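Long-range contact in CurF (Lyngbya majuscula, PDB 5DP2), which probably forms the cyclopropane ring in curacin A biosynthesis, as an unusual NADP-binding enoyl reductase domain of a polyketide synthase: residues Phe140-Ala154 with Lys275-Arg287. Sequence-based numbering, arbitrary orientation. Where two conformers were deposited one is given.
Sequences FMSFFTAYYGLHNLA and KYFPFDMSDEFVR. With NAP (NADP nicotinamide-adenine-dinucleotide phosphate), chain B.
Phe279 lies against helix 140-153 in a T-shaped pair with Tyr148, whose CD2 edge meets one face of the phenylalanine at 89° between planes, centroids 5.2 Å apart. Tyr148 has CG anti to its backbone N (chi1 -176°), which carries the ring out to Phe279, while its hydroxyl shares a water with Glu284 OE2. Around the Phe279 ring, CZ lies 3.6 Å from Thr145 O, CE1 packs on Gly149 CA, and Leu153 CD1 approaches Phe279 CD1. Two residues before Phe279, on the last strand of the Rossmann sheet, Phe277 takes Leu153 CB over one face of its ring, a CH-pi contact. The Met281 side chain packs as a knob among Met141, Phe144, Thr145 and Tyr148; the bend at chi2 (-67°) brings its SD to 3.8 Å from Tyr148 CD2, a Met-aromatic contact, and a further bend at chi3 carries CE toward Phe144. Phe285 extends the apolar seam, its CZ 3.4 Å from Phe140 CZ, with Met141 CE at its edge. Replacing Phe279 with an alanine would probably leave the Tyr148 edge without its aromatic face and open a gap beside Gly149 and Leu153. The loop carrying Phe279 also reads the NADP carboxamide through main-chain atoms: Met281 N donates to NAP O7N (2.7 Å) and Phe279 O accepts from NAP N7N (2.8 Å). The principle is a division of labour: apolar side chains face the helix while the backbone binds the cofactor, which probably fixes how the nicotinamide is presented.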
ATOM      1  N   PHE A 140       2.589  -4.155  -5.223  1.00  4.94           N
ATOM      2  CA  PHE A 140       2.370  -5.038  -4.072  1.00  4.78           C
ATOM      3  C   PHE A 140       1.499  -4.451  -2.959  1.00  4.40           C
ATOM      4  O   PHE A 140       0.412  -4.963  -2.677  1.00  4.71           O
ATOM      5  CB  PHE A 140       3.731  -5.515  -3.509  1.00  4.81           C
ATOM      6  CG  PHE A 140       3.610  -6.471  -2.362  1.00  4.86           C
ATOM      7  CD1 PHE A 140       3.394  -7.836  -2.582  1.00  5.58           C
ATOM      8  CD2 PHE A 140       3.677  -6.028  -1.048  1.00  5.19           C
ATOM      9  CE1 PHE A 140       3.250  -8.705  -1.517  1.00  6.25           C
ATOM     10  CE2 PHE A 140       3.541  -6.899   0.022  1.00  5.86           C
ATOM     11  CZ  PHE A 140       3.312  -8.241  -0.221  1.00  6.51           C
ATOM     12  N   MET A 141       1.967  -3.417  -2.260  1.00  4.59           N
ATOM     13  CA  MET A 141       1.228  -3.036  -1.083  0.65  4.62           C
ATOM     14  C   MET A 141      -0.156  -2.485  -1.449  1.00  4.35           C
ATOM     15  O   MET A 141      -1.159  -2.807  -0.794  1.00  5.15           O
ATOM     16  CB  MET A 141       2.033  -2.061  -0.237  0.65  5.42           C
ATOM     17  CG  MET A 141       1.429  -1.774   1.105  0.65  6.13           C
ATOM     18  SD  MET A 141       1.212  -3.156   2.228  0.65  8.69           S
ATOM     19  CE  MET A 141       2.878  -3.326   2.855  0.65 10.48           C
ATOM     20  N   SER A 142      -0.233  -1.651  -2.472  1.00  4.33           N
ATOM     21  CA  SER A 142      -1.510  -1.001  -2.792  1.00  4.49           C
ATOM     22  C   SER A 142      -2.561  -2.015  -3.278  1.00  4.10           C
ATOM     23  O   SER A 142      -3.703  -1.997  -2.816  1.00  4.36           O
ATOM     24  CB  SER A 142      -1.306   0.122  -3.791  1.00  4.95           C
ATOM     25  OG  SER A 142      -0.444   1.127  -3.292  1.00  5.66           O
ATOM     26  N   PHE A 143      -2.188  -2.868  -4.238  1.00  4.15           N
ATOM     27  CA  PHE A 143      -3.145  -3.857  -4.727  1.00  4.36           C
ATOM     28  C   PHE A 143      -3.425  -4.954  -3.735  1.00  4.12           C
ATOM     29  O   PHE A 143      -4.559  -5.454  -3.695  1.00  4.60           O
ATOM     30  CB  PHE A 143      -2.739  -4.448  -6.086  1.00  4.47           C
ATOM     31  CG  PHE A 143      -3.003  -3.532  -7.257  1.00  4.59           C
ATOM     32  CD1 PHE A 143      -4.237  -3.556  -7.894  1.00  5.60           C
ATOM     33  CD2 PHE A 143      -2.042  -2.647  -7.696  1.00  5.27           C
ATOM     34  CE1 PHE A 143      -4.485  -2.739  -8.989  1.00  6.53           C
ATOM     35  CE2 PHE A 143      -2.280  -1.843  -8.812  1.00  6.61           C
ATOM     36  CZ  PHE A 143      -3.506  -1.897  -9.454  1.00  7.19           C
ATOM     37  N   PHE A 144      -2.430  -5.426  -2.970  1.00  4.10           N
ATOM     38  CA  PHE A 144      -2.720  -6.500  -2.029  1.00  4.31           C
ATOM     39  C   PHE A 144      -3.683  -5.995  -0.951  1.00  4.52           C
ATOM     40  O   PHE A 144      -4.606  -6.708  -0.543  1.00  5.03           O
ATOM     41  CB  PHE A 144      -1.448  -7.125  -1.438  1.00  4.66           C
ATOM     42  CG  PHE A 144      -0.720  -8.074  -2.367  1.00  4.94           C
ATOM     43  CD1 PHE A 144      -0.381  -7.746  -3.676  1.00  5.18           C
ATOM     44  CD2 PHE A 144      -0.326  -9.333  -1.901  1.00  6.04           C
ATOM     45  CE1 PHE A 144       0.307  -8.622  -4.494  1.00  6.18           C
ATOM     46  CE2 PHE A 144       0.366 -10.217  -2.719  1.00  6.42           C
ATOM     47  CZ  PHE A 144       0.685  -9.861  -4.006  1.00  6.28           C
ATOM     48  N   THR A 145      -3.484  -4.742  -0.485  1.00  4.57           N
ATOM     49  CA  THR A 145      -4.381  -4.145   0.506  1.00  4.82           C
ATOM     50  C   THR A 145      -5.790  -4.009  -0.051  1.00  4.71           C
ATOM     51  O   THR A 145      -6.774  -4.398   0.584  1.00  5.22           O
ATOM     52  CB  THR A 145      -3.829  -2.766   0.915  1.00  5.23           C
ATOM     53  OG1 THR A 145      -2.543  -2.917   1.532  1.00  6.01           O
ATOM     54  CG2 THR A 145      -4.727  -2.067   1.919  1.00  6.13           C
ATOM     55  N   ALA A 146      -5.892  -3.420  -1.246  1.00  4.67           N
ATOM     56  CA  ALA A 146      -7.207  -3.181  -1.832  1.00  5.09           C
ATOM     57  C   ALA A 146      -7.925  -4.493  -2.163  1.00  4.94           C
ATOM     58  O   ALA A 146      -9.139  -4.600  -1.996  1.00  5.45           O
ATOM     59  CB  ALA A 146      -7.092  -2.286  -3.038  1.00  6.03           C
ATOM     60  N   TYR A 147      -7.192  -5.497  -2.647  1.00  4.84           N
ATOM     61  CA  TYR A 147      -7.816  -6.778  -2.979  1.00  5.17           C
ATOM     62  C   TYR A 147      -8.290  -7.492  -1.727  1.00  4.93           C
ATOM     63  O   TYR A 147      -9.412  -8.015  -1.672  1.00  5.41           O
ATOM     64  CB  TYR A 147      -6.818  -7.655  -3.757  1.00  5.59           C
ATOM     65  CG  TYR A 147      -7.442  -8.931  -4.286  1.00  6.14           C
ATOM     66  CD1 TYR A 147      -8.127  -8.944  -5.486  1.00  8.45           C
ATOM     67  CD2 TYR A 147      -7.333 -10.124  -3.599  1.00  9.16           C
ATOM     68  CE1 TYR A 147      -8.676 -10.103  -5.994  1.00 10.29           C
ATOM     69  CE2 TYR A 147      -7.907 -11.296  -4.092  1.00 10.53           C
ATOM     70  CZ  TYR A 147      -8.581 -11.270  -5.295  1.00  9.82           C
ATOM     71  OH  TYR A 147      -9.152 -12.419  -5.824  1.00 13.00           O
ATOM     72  N   TYR A 148      -7.447  -7.540  -0.688  1.00  5.17           N
ATOM     73  CA  TYR A 148      -7.869  -8.187   0.545  1.00  5.39           C
ATOM     74  C   TYR A 148      -9.126  -7.531   1.098  1.00  5.21           C
ATOM     75  O   TYR A 148     -10.084  -8.199   1.490  1.00  6.04           O
ATOM     76  CB  TYR A 148      -6.716  -8.172   1.559  1.00  5.56           C
ATOM     77  CG  TYR A 148      -7.044  -8.912   2.809  1.00  6.17           C
ATOM     78  CD1 TYR A 148      -7.365 -10.266   2.785  1.00  7.49           C
ATOM     79  CD2 TYR A 148      -7.026  -8.267   4.044  1.00  6.39           C
ATOM     80  CE1 TYR A 148      -7.653 -10.964   3.938  1.00  8.72           C
ATOM     81  CE2 TYR A 148      -7.297  -8.961   5.212  1.00  7.77           C
ATOM     82  CZ  TYR A 148      -7.611 -10.312   5.163  1.00  8.21           C
ATOM     83  OH  TYR A 148      -7.896 -11.012   6.320  1.00 12.22           O
ATOM     84  N   GLY A 149      -9.138  -6.193   1.135  1.00  5.07           N
ATOM     85  CA  GLY A 149     -10.300  -5.497   1.664  1.00  5.49           C
ATOM     86  C   GLY A 149     -11.554  -5.673   0.820  1.00  5.31           C
ATOM     87  O   GLY A 149     -12.637  -5.951   1.349  1.00  6.29           O
ATOM     88  N   LEU A 150     -11.441  -5.400  -0.481  1.00  5.31           N
ATOM     89  CA  LEU A 150     -12.623  -5.392  -1.359  1.00  5.54           C
ATOM     90  C   LEU A 150     -13.132  -6.790  -1.704  1.00  5.87           C
ATOM     91  O   LEU A 150     -14.338  -6.997  -1.793  1.00  7.19           O
ATOM     92  CB  LEU A 150     -12.349  -4.624  -2.639  1.00  5.16           C
ATOM     93  CG  LEU A 150     -12.101  -3.111  -2.496  1.00  5.79           C
ATOM     94  CD1 LEU A 150     -11.598  -2.563  -3.799  1.00  7.71           C
ATOM     95  CD2 LEU A 150     -13.328  -2.366  -2.030  1.00  6.99           C
ATOM     96  N   HIS A 151     -12.212  -7.719  -1.960  1.00  6.25           N
ATOM     97  CA  HIS A 151     -12.573  -9.068  -2.368  1.00  6.86           C
ATOM     98  C   HIS A 151     -12.726  -9.986  -1.165  1.00  6.73           C
ATOM     99  O   HIS A 151     -13.789 -10.527  -0.912  1.00  9.92           O
ATOM    100  CB  HIS A 151     -11.573  -9.613  -3.378  1.00  7.25           C
ATOM    101  CG  HIS A 151     -11.816 -11.032  -3.786  1.00  9.86           C
ATOM    102  ND1 HIS A 151     -11.242 -12.103  -3.136  1.00 13.72           N
ATOM    103  CD2 HIS A 151     -12.549 -11.561  -4.789  1.00 14.79           C
ATOM    104  CE1 HIS A 151     -11.630 -13.233  -3.701  1.00 15.97           C
ATOM    105  NE2 HIS A 151     -12.426 -12.933  -4.708  1.00 16.83           N
ATOM    106  N   ASN A 152     -11.658 -10.198  -0.391  1.00  6.13           N
ATOM    107  CA  ASN A 152     -11.717 -11.217   0.650  1.00  7.02           C
ATOM    108  C   ASN A 152     -12.686 -10.849   1.774  1.00  6.97           C
ATOM    109  O   ASN A 152     -13.408 -11.693   2.273  1.00  9.14           O
ATOM    110  CB  ASN A 152     -10.340 -11.507   1.253  1.00  7.71           C
ATOM    111  CG  ASN A 152      -9.401 -12.215   0.305  1.00  9.22           C
ATOM    112  OD1 ASN A 152      -9.287 -11.854  -0.843  1.00 14.82           O
ATOM    113  ND2 ASN A 152      -8.634 -13.158   0.838  1.00 12.41           N
ATOM    114  N   LEU A 153     -12.633  -9.585   2.212  1.00  6.27           N
ATOM    115  CA  LEU A 153     -13.411  -9.160   3.370  1.00  6.74           C
ATOM    116  C   LEU A 153     -14.803  -8.667   2.989  1.00  6.93           C
ATOM    117  O   LEU A 153     -15.800  -9.260   3.401  1.00  8.44           O
ATOM    118  CB  LEU A 153     -12.645  -8.118   4.209  1.00  6.58           C
ATOM    119  CG  LEU A 153     -11.294  -8.629   4.792  1.00  7.19           C
ATOM    120  CD1 LEU A 153     -10.662  -7.522   5.606  1.00  8.15           C
ATOM    121  CD2 LEU A 153     -11.459  -9.913   5.590  1.00  9.17           C
ATOM    122  N   ALA A 154     -14.864  -7.606   2.190  1.00  6.60           N
ATOM    123  CA  ALA A 154     -16.156  -7.032   1.829  1.00  6.87           C
ATOM    124  C   ALA A 154     -16.930  -7.811   0.775  1.00  6.57           C
ATOM    125  O   ALA A 154     -18.137  -7.636   0.671  1.00  7.51           O
ATOM    126  CB  ALA A 154     -16.008  -5.603   1.407  1.00  7.93           C
ATOM    127  N   LYS A 275     -21.114  -4.324   8.818  1.00  6.44           N
ATOM    128  CA  LYS A 275     -20.014  -5.246   8.935  0.58  6.82           C
ATOM    129  C   LYS A 275     -18.720  -4.425   8.889  1.00  6.21           C
ATOM    130  O   LYS A 275     -18.452  -3.748   7.911  1.00  8.60           O
ATOM    131  CB  LYS A 275     -20.105  -6.285   7.815  0.58  8.97           C
ATOM    132  CG  LYS A 275     -21.513  -6.915   7.654  0.58 10.45           C
ATOM    133  CD  LYS A 275     -21.982  -7.600   8.936  0.58 12.88           C
ATOM    134  CE  LYS A 275     -23.290  -8.388   8.818  0.58 14.35           C
ATOM    135  NZ  LYS A 275     -24.505  -7.536   8.706  0.58 16.53           N
ATOM    136  N   TYR A 276     -17.917  -4.513   9.938  1.00  6.62           N
ATOM    137  CA  TYR A 276     -16.729  -3.667  10.113  1.00  5.89           C
ATOM    138  C   TYR A 276     -15.463  -4.497   9.917  1.00  5.84           C
ATOM    139  O   TYR A 276     -15.292  -5.538  10.564  1.00  7.05           O
ATOM    140  CB  TYR A 276     -16.772  -3.062  11.514  1.00  6.74           C
ATOM    141  CG  TYR A 276     -15.594  -2.180  11.891  1.00  6.26           C
ATOM    142  CD1 TYR A 276     -15.073  -1.232  11.030  1.00  6.29           C
ATOM    143  CD2 TYR A 276     -15.013  -2.313  13.141  1.00  6.65           C
ATOM    144  CE1 TYR A 276     -14.030  -0.410  11.429  1.00  6.16           C
ATOM    145  CE2 TYR A 276     -13.965  -1.505  13.548  1.00  6.35           C
ATOM    146  CZ  TYR A 276     -13.482  -0.543  12.689  1.00  6.06           C
ATOM    147  OH  TYR A 276     -12.457   0.302  13.049  1.00  7.18           O
ATOM    148  N   PHE A 277     -14.587  -4.002   9.032  1.00  5.20           N
ATOM    149  CA  PHE A 277     -13.387  -4.692   8.612  1.00  5.59           C
ATOM    150  C   PHE A 277     -12.141  -3.792   8.720  1.00  5.49           C
ATOM    151  O   PHE A 277     -11.610  -3.318   7.727  1.00  5.93           O
ATOM    152  CB  PHE A 277     -13.524  -5.205   7.183  1.00  6.67           C
ATOM    153  CG  PHE A 277     -14.603  -6.217   7.008  1.00  7.48           C
ATOM    154  CD1 PHE A 277     -14.461  -7.478   7.545  1.00  9.04           C
ATOM    155  CD2 PHE A 277     -15.759  -5.925   6.271  1.00  9.42           C
ATOM    156  CE1 PHE A 277     -15.444  -8.450   7.365  1.00 10.41           C
ATOM    157  CE2 PHE A 277     -16.733  -6.881   6.069  1.00 10.59           C
ATOM    158  CZ  PHE A 277     -16.589  -8.125   6.645  1.00 11.13           C
ATOM    159  N   PRO A 278     -11.636  -3.591   9.962  1.00  5.38           N
ATOM    160  CA  PRO A 278     -10.332  -2.970  10.123  1.00  5.57           C
ATOM    161  C   PRO A 278      -9.238  -4.021   9.935  1.00  5.68           C
ATOM    162  O   PRO A 278      -9.398  -5.174  10.389  1.00  7.00           O
ATOM    163  CB  PRO A 278     -10.366  -2.508  11.591  1.00  6.26           C
ATOM    164  CG  PRO A 278     -11.207  -3.541  12.298  1.00  6.38           C
ATOM    165  CD  PRO A 278     -12.249  -3.955  11.246  1.00  6.12           C
ATOM    166  N   PHE A 279      -8.121  -3.652   9.317  1.00  5.62           N
ATOM    167  CA  PHE A 279      -7.020  -4.597   9.220  1.00  5.86           C
ATOM    168  C   PHE A 279      -5.727  -3.857   8.975  1.00  6.05           C
ATOM    169  O   PHE A 279      -5.723  -2.696   8.549  1.00  6.58           O
ATOM    170  CB  PHE A 279      -7.239  -5.668   8.125  1.00  6.46           C
ATOM    171  CG  PHE A 279      -7.342  -5.123   6.711  1.00  5.88           C
ATOM    172  CD1 PHE A 279      -8.550  -4.711   6.189  1.00  7.21           C
ATOM    173  CD2 PHE A 279      -6.236  -5.050   5.888  1.00  6.85           C
ATOM    174  CE1 PHE A 279      -8.635  -4.256   4.882  1.00  8.00           C
ATOM    175  CE2 PHE A 279      -6.327  -4.559   4.596  1.00  7.30           C
ATOM    176  CZ  PHE A 279      -7.535  -4.172   4.087  1.00  6.76           C
ATOM    177  N   ASP A 280      -4.611  -4.558   9.215  1.00  7.11           N
ATOM    178  CA  ASP A 280      -3.265  -4.051   8.980  1.00  6.96           C
ATOM    179  C   ASP A 280      -2.496  -5.121   8.220  1.00  6.27           C
ATOM    180  O   ASP A 280      -2.229  -6.217   8.755  1.00  7.02           O
ATOM    181  CB  ASP A 280      -2.576  -3.658  10.296  1.00  8.15           C
ATOM    182  CG  ASP A 280      -1.216  -2.997  10.068  1.00 10.62           C
ATOM    183  OD1 ASP A 280      -0.546  -3.367   9.101  1.00 16.72           O
ATOM    184  OD2 ASP A 280      -0.811  -2.111  10.859  1.00 11.92           O
ATOM    185  N   MET A 281      -2.195  -4.829   6.963  1.00  6.44           N
ATOM    186  CA  MET A 281      -1.527  -5.823   6.126  1.00  6.40           C
ATOM    187  C   MET A 281      -0.180  -6.261   6.653  1.00  6.28           C
ATOM    188  O   MET A 281       0.198  -7.424   6.496  1.00  7.16           O
ATOM    189  CB  MET A 281      -1.374  -5.305   4.709  1.00  7.60           C
ATOM    190  CG  MET A 281      -2.673  -5.113   3.987  1.00  8.18           C
ATOM    191  SD  MET A 281      -3.580  -6.649   3.625  1.00  8.01           S
ATOM    192  CE  MET A 281      -2.644  -7.214   2.218  1.00  9.46           C
ATOM    193  N   SER A 282       0.569  -5.332   7.258  1.00  6.92           N
ATOM    194  CA  SER A 282       1.842  -5.731   7.845  1.00  7.41           C
ATOM    195  C   SER A 282       1.663  -6.827   8.908  1.00  7.20           C
ATOM    196  O   SER A 282       2.415  -7.810   8.930  1.00  8.42           O
ATOM    197  CB  SER A 282       2.611  -4.508   8.346  1.00  8.24           C
ATOM    198  OG  SER A 282       1.982  -3.850   9.401  1.00 11.16           O
ATOM    199  N   ASP A 283       0.633  -6.695   9.756  1.00  7.14           N
ATOM    200  CA  ASP A 283       0.337  -7.733  10.706  1.00  7.69           C
ATOM    201  C   ASP A 283      -0.004  -9.062  10.013  1.00  7.67           C
ATOM    202  O   ASP A 283       0.392 -10.145  10.435  1.00  8.99           O
ATOM    203  CB  ASP A 283      -0.870  -7.381  11.598  1.00  8.29           C
ATOM    204  CG  ASP A 283      -0.636  -6.272  12.605  1.00  9.20           C
ATOM    205  OD1 ASP A 283       0.526  -6.031  12.972  1.00 10.41           O
ATOM    206  OD2 ASP A 283      -1.651  -5.659  13.026  1.00 10.52           O
ATOM    207  N   GLU A 284      -0.793  -8.962   8.925  1.00  6.95           N
ATOM    208  CA  GLU A 284      -1.195 -10.177   8.185  1.00  7.38           C
ATOM    209  C   GLU A 284       0.008 -10.874   7.565  1.00  7.65           C
ATOM    210  O   GLU A 284       0.053 -12.128   7.540  1.00  9.10           O
ATOM    211  CB  GLU A 284      -2.223  -9.821   7.112  1.00  7.80           C
ATOM    212  CG  GLU A 284      -3.524  -9.251   7.657  1.00  8.54           C
ATOM    213  CD  GLU A 284      -4.321 -10.226   8.475  1.00 10.73           C
ATOM    214  OE1 GLU A 284      -4.237 -11.463   8.223  1.00 13.85           O
ATOM    215  OE2 GLU A 284      -5.042  -9.780   9.391  1.00 12.62           O
ATOM    216  N   PHE A 285       0.950 -10.105   7.010  1.00  7.20           N
ATOM    217  CA  PHE A 285       2.126 -10.687   6.371  1.00  7.96           C
ATOM    218  C   PHE A 285       3.011 -11.429   7.392  1.00  9.75           C
ATOM    219  O   PHE A 285       3.501 -12.520   7.101  1.00 14.29           O
ATOM    220  CB  PHE A 285       2.928  -9.620   5.623  1.00  8.36           C
ATOM    221  CG  PHE A 285       2.208  -9.000   4.438  1.00  7.64           C
ATOM    222  CD1 PHE A 285       1.507  -9.774   3.536  1.00  8.39           C
ATOM    223  CD2 PHE A 285       2.276  -7.639   4.208  1.00  8.69           C
ATOM    224  CE1 PHE A 285       0.868  -9.205   2.441  1.00  9.72           C
ATOM    225  CE2 PHE A 285       1.651  -7.080   3.109  1.00 10.16           C
ATOM    226  CZ  PHE A 285       0.953  -7.852   2.229  1.00 10.20           C
ATOM    227  N   VAL A 286       3.195 -10.844   8.566  1.00  9.18           N
ATOM    228  CA  VAL A 286       4.005 -11.465   9.627  0.62 10.57           C
ATOM    229  C   VAL A 286       3.310 -12.690  10.197  1.00 10.79           C
ATOM    230  O   VAL A 286       3.946 -13.692  10.569  1.00 12.98           O
ATOM    231  CB  VAL A 286       4.288 -10.448  10.753  0.62 11.49           C
ATOM    232  CG1 VAL A 286       4.923 -11.122  11.967  0.62 12.00           C
ATOM    233  CG2 VAL A 286       5.181  -9.351  10.220  0.62 11.70           C
ATOM    234  N   ARG A 287       1.985 -12.620  10.288  1.00 10.36           N
ATOM    235  CA  ARG A 287       1.197 -13.714  10.831  1.00 10.54           C
ATOM    236  C   ARG A 287       1.307 -15.014  10.012  1.00 12.17           C
ATOM    237  O   ARG A 287       1.365 -16.099  10.580  1.00 14.74           O
ATOM    238  CB  ARG A 287      -0.241 -13.241  10.923  1.00 10.91           C
ATOM    239  CG  ARG A 287      -1.241 -14.259  11.378  1.00 11.65           C
ATOM    240  CD  ARG A 287      -2.676 -13.665  11.376  1.00 12.18           C
ATOM    241  NE  ARG A 287      -3.663 -14.659  11.673  1.00 11.26           N
ATOM    242  CZ  ARG A 287      -4.135 -15.530  10.790  1.00 10.04           C
ATOM    243  NH1 ARG A 287      -3.786 -15.484   9.520  1.00 11.06           N
ATOM    244  NH2 ARG A 287      -4.931 -16.493  11.212  1.00 11.01           N
TER
HETATM  245  PA  NAP B 401      -1.576   7.593  -0.364  0.91  5.73           P
HETATM  246  O1A NAP B 401      -0.863   7.619  -1.672  0.91  5.89           O
HETATM  247  O2A NAP B 401      -3.016   7.231  -0.327  0.91  7.21           O
HETATM  248  O5B NAP B 401      -1.330   9.012   0.327  0.91  6.09           O
HETATM  249  C5B NAP B 401      -2.136   9.451   1.429  0.91  6.88           C
HETATM  250  C4B NAP B 401      -3.516   9.906   1.005  0.91  6.87           C
HETATM  251  O4B NAP B 401      -4.151  10.487   2.120  0.91  8.01           O
HETATM  252  C3B NAP B 401      -3.520  10.912  -0.108  0.91  7.47           C
HETATM  253  O3B NAP B 401      -4.162  10.321  -1.240  0.91  8.85           O
HETATM  254  C2B NAP B 401      -4.311  12.118   0.433  0.91  6.26           C
HETATM  255  O2B NAP B 401      -5.316  12.659  -0.376  0.91  6.50           O
HETATM  256  C1B NAP B 401      -5.012  11.545   1.649  0.91  6.89           C
HETATM  257  N9A NAP B 401      -5.143  12.472   2.766  0.91  7.20           N
HETATM  258  C8A NAP B 401      -4.209  12.724   3.747  0.91  9.94           C
HETATM  259  N7A NAP B 401      -4.679  13.639   4.626  0.91 11.23           N
HETATM  260  C5A NAP B 401      -5.913  13.959   4.214  0.91  8.87           C
HETATM  261  C6A NAP B 401      -6.935  14.837   4.686  0.91 10.50           C
HETATM  262  N6A NAP B 401      -6.731  15.569   5.800  0.91 14.12           N
HETATM  263  N1A NAP B 401      -8.075  14.902   4.011  0.91 10.48           N
HETATM  264  C2A NAP B 401      -8.242  14.161   2.911  0.91  8.65           C
HETATM  265  N3A NAP B 401      -7.367  13.305   2.375  0.91  6.87           N
HETATM  266  C4A NAP B 401      -6.211  13.225   3.015  0.91  6.92           C
HETATM  267  O3  NAP B 401      -0.794   6.625   0.658  0.91  5.81           O
HETATM  268  PN  NAP B 401      -0.790   5.027   0.748  0.91  5.26           P
HETATM  269  O1N NAP B 401       0.592   4.612   1.076  0.91  5.57           O
HETATM  270  O2N NAP B 401      -1.461   4.427  -0.453  0.91  6.92           O
HETATM  271  O5D NAP B 401      -1.657   4.797   2.031  0.91  7.01           O
HETATM  272  C5D NAP B 401      -3.062   5.140   1.994  0.91  8.65           C
HETATM  273  C4D NAP B 401      -3.618   5.209   3.439  0.91  8.42           C
HETATM  274  O4D NAP B 401      -3.879   3.896   3.860  0.91  9.49           O
HETATM  275  C3D NAP B 401      -2.645   5.785   4.475  0.91  9.11           C
HETATM  276  O3D NAP B 401      -3.422   6.382   5.522  0.91 12.73           O
HETATM  277  C2D NAP B 401      -1.894   4.567   4.949  0.91  9.79           C
HETATM  278  O2D NAP B 401      -1.374   4.777   6.265  0.91 14.82           O
HETATM  279  C1D NAP B 401      -2.962   3.508   4.898  0.91  8.87           C
HETATM  280  N1N NAP B 401      -2.614   2.110   4.564  0.91  8.67           N
HETATM  281  C2N NAP B 401      -2.988   1.112   5.397  0.91  8.23           C
HETATM  282  C3N NAP B 401      -2.704  -0.224   5.132  0.91  8.37           C
HETATM  283  C7N NAP B 401      -3.143  -1.284   6.083  0.91  8.67           C
HETATM  284  O7N NAP B 401      -2.678  -2.385   5.878  0.91 11.10           O
HETATM  285  N7N NAP B 401      -4.014  -0.964   7.077  0.91  9.26           N
HETATM  286  C4N NAP B 401      -2.008  -0.549   3.963  0.91  9.36           C
HETATM  287  C5N NAP B 401      -1.637   0.492   3.121  0.91  9.48           C
HETATM  288  C6N NAP B 401      -1.949   1.821   3.431  0.91  9.50           C
HETATM  289  P2B NAP B 401      -5.048  13.586  -1.651  0.91  6.51           P
HETATM  290  O1X NAP B 401      -4.404  12.697  -2.706  0.91  6.19           O
HETATM  291  O2X NAP B 401      -6.432  14.042  -2.019  0.91  6.96           O
HETATM  292  O3X NAP B 401      -4.127  14.696  -1.203  0.91  7.91           O
HETATM  293  O   HOH W   1      -7.698  -9.590   8.437  1.00 15.35           O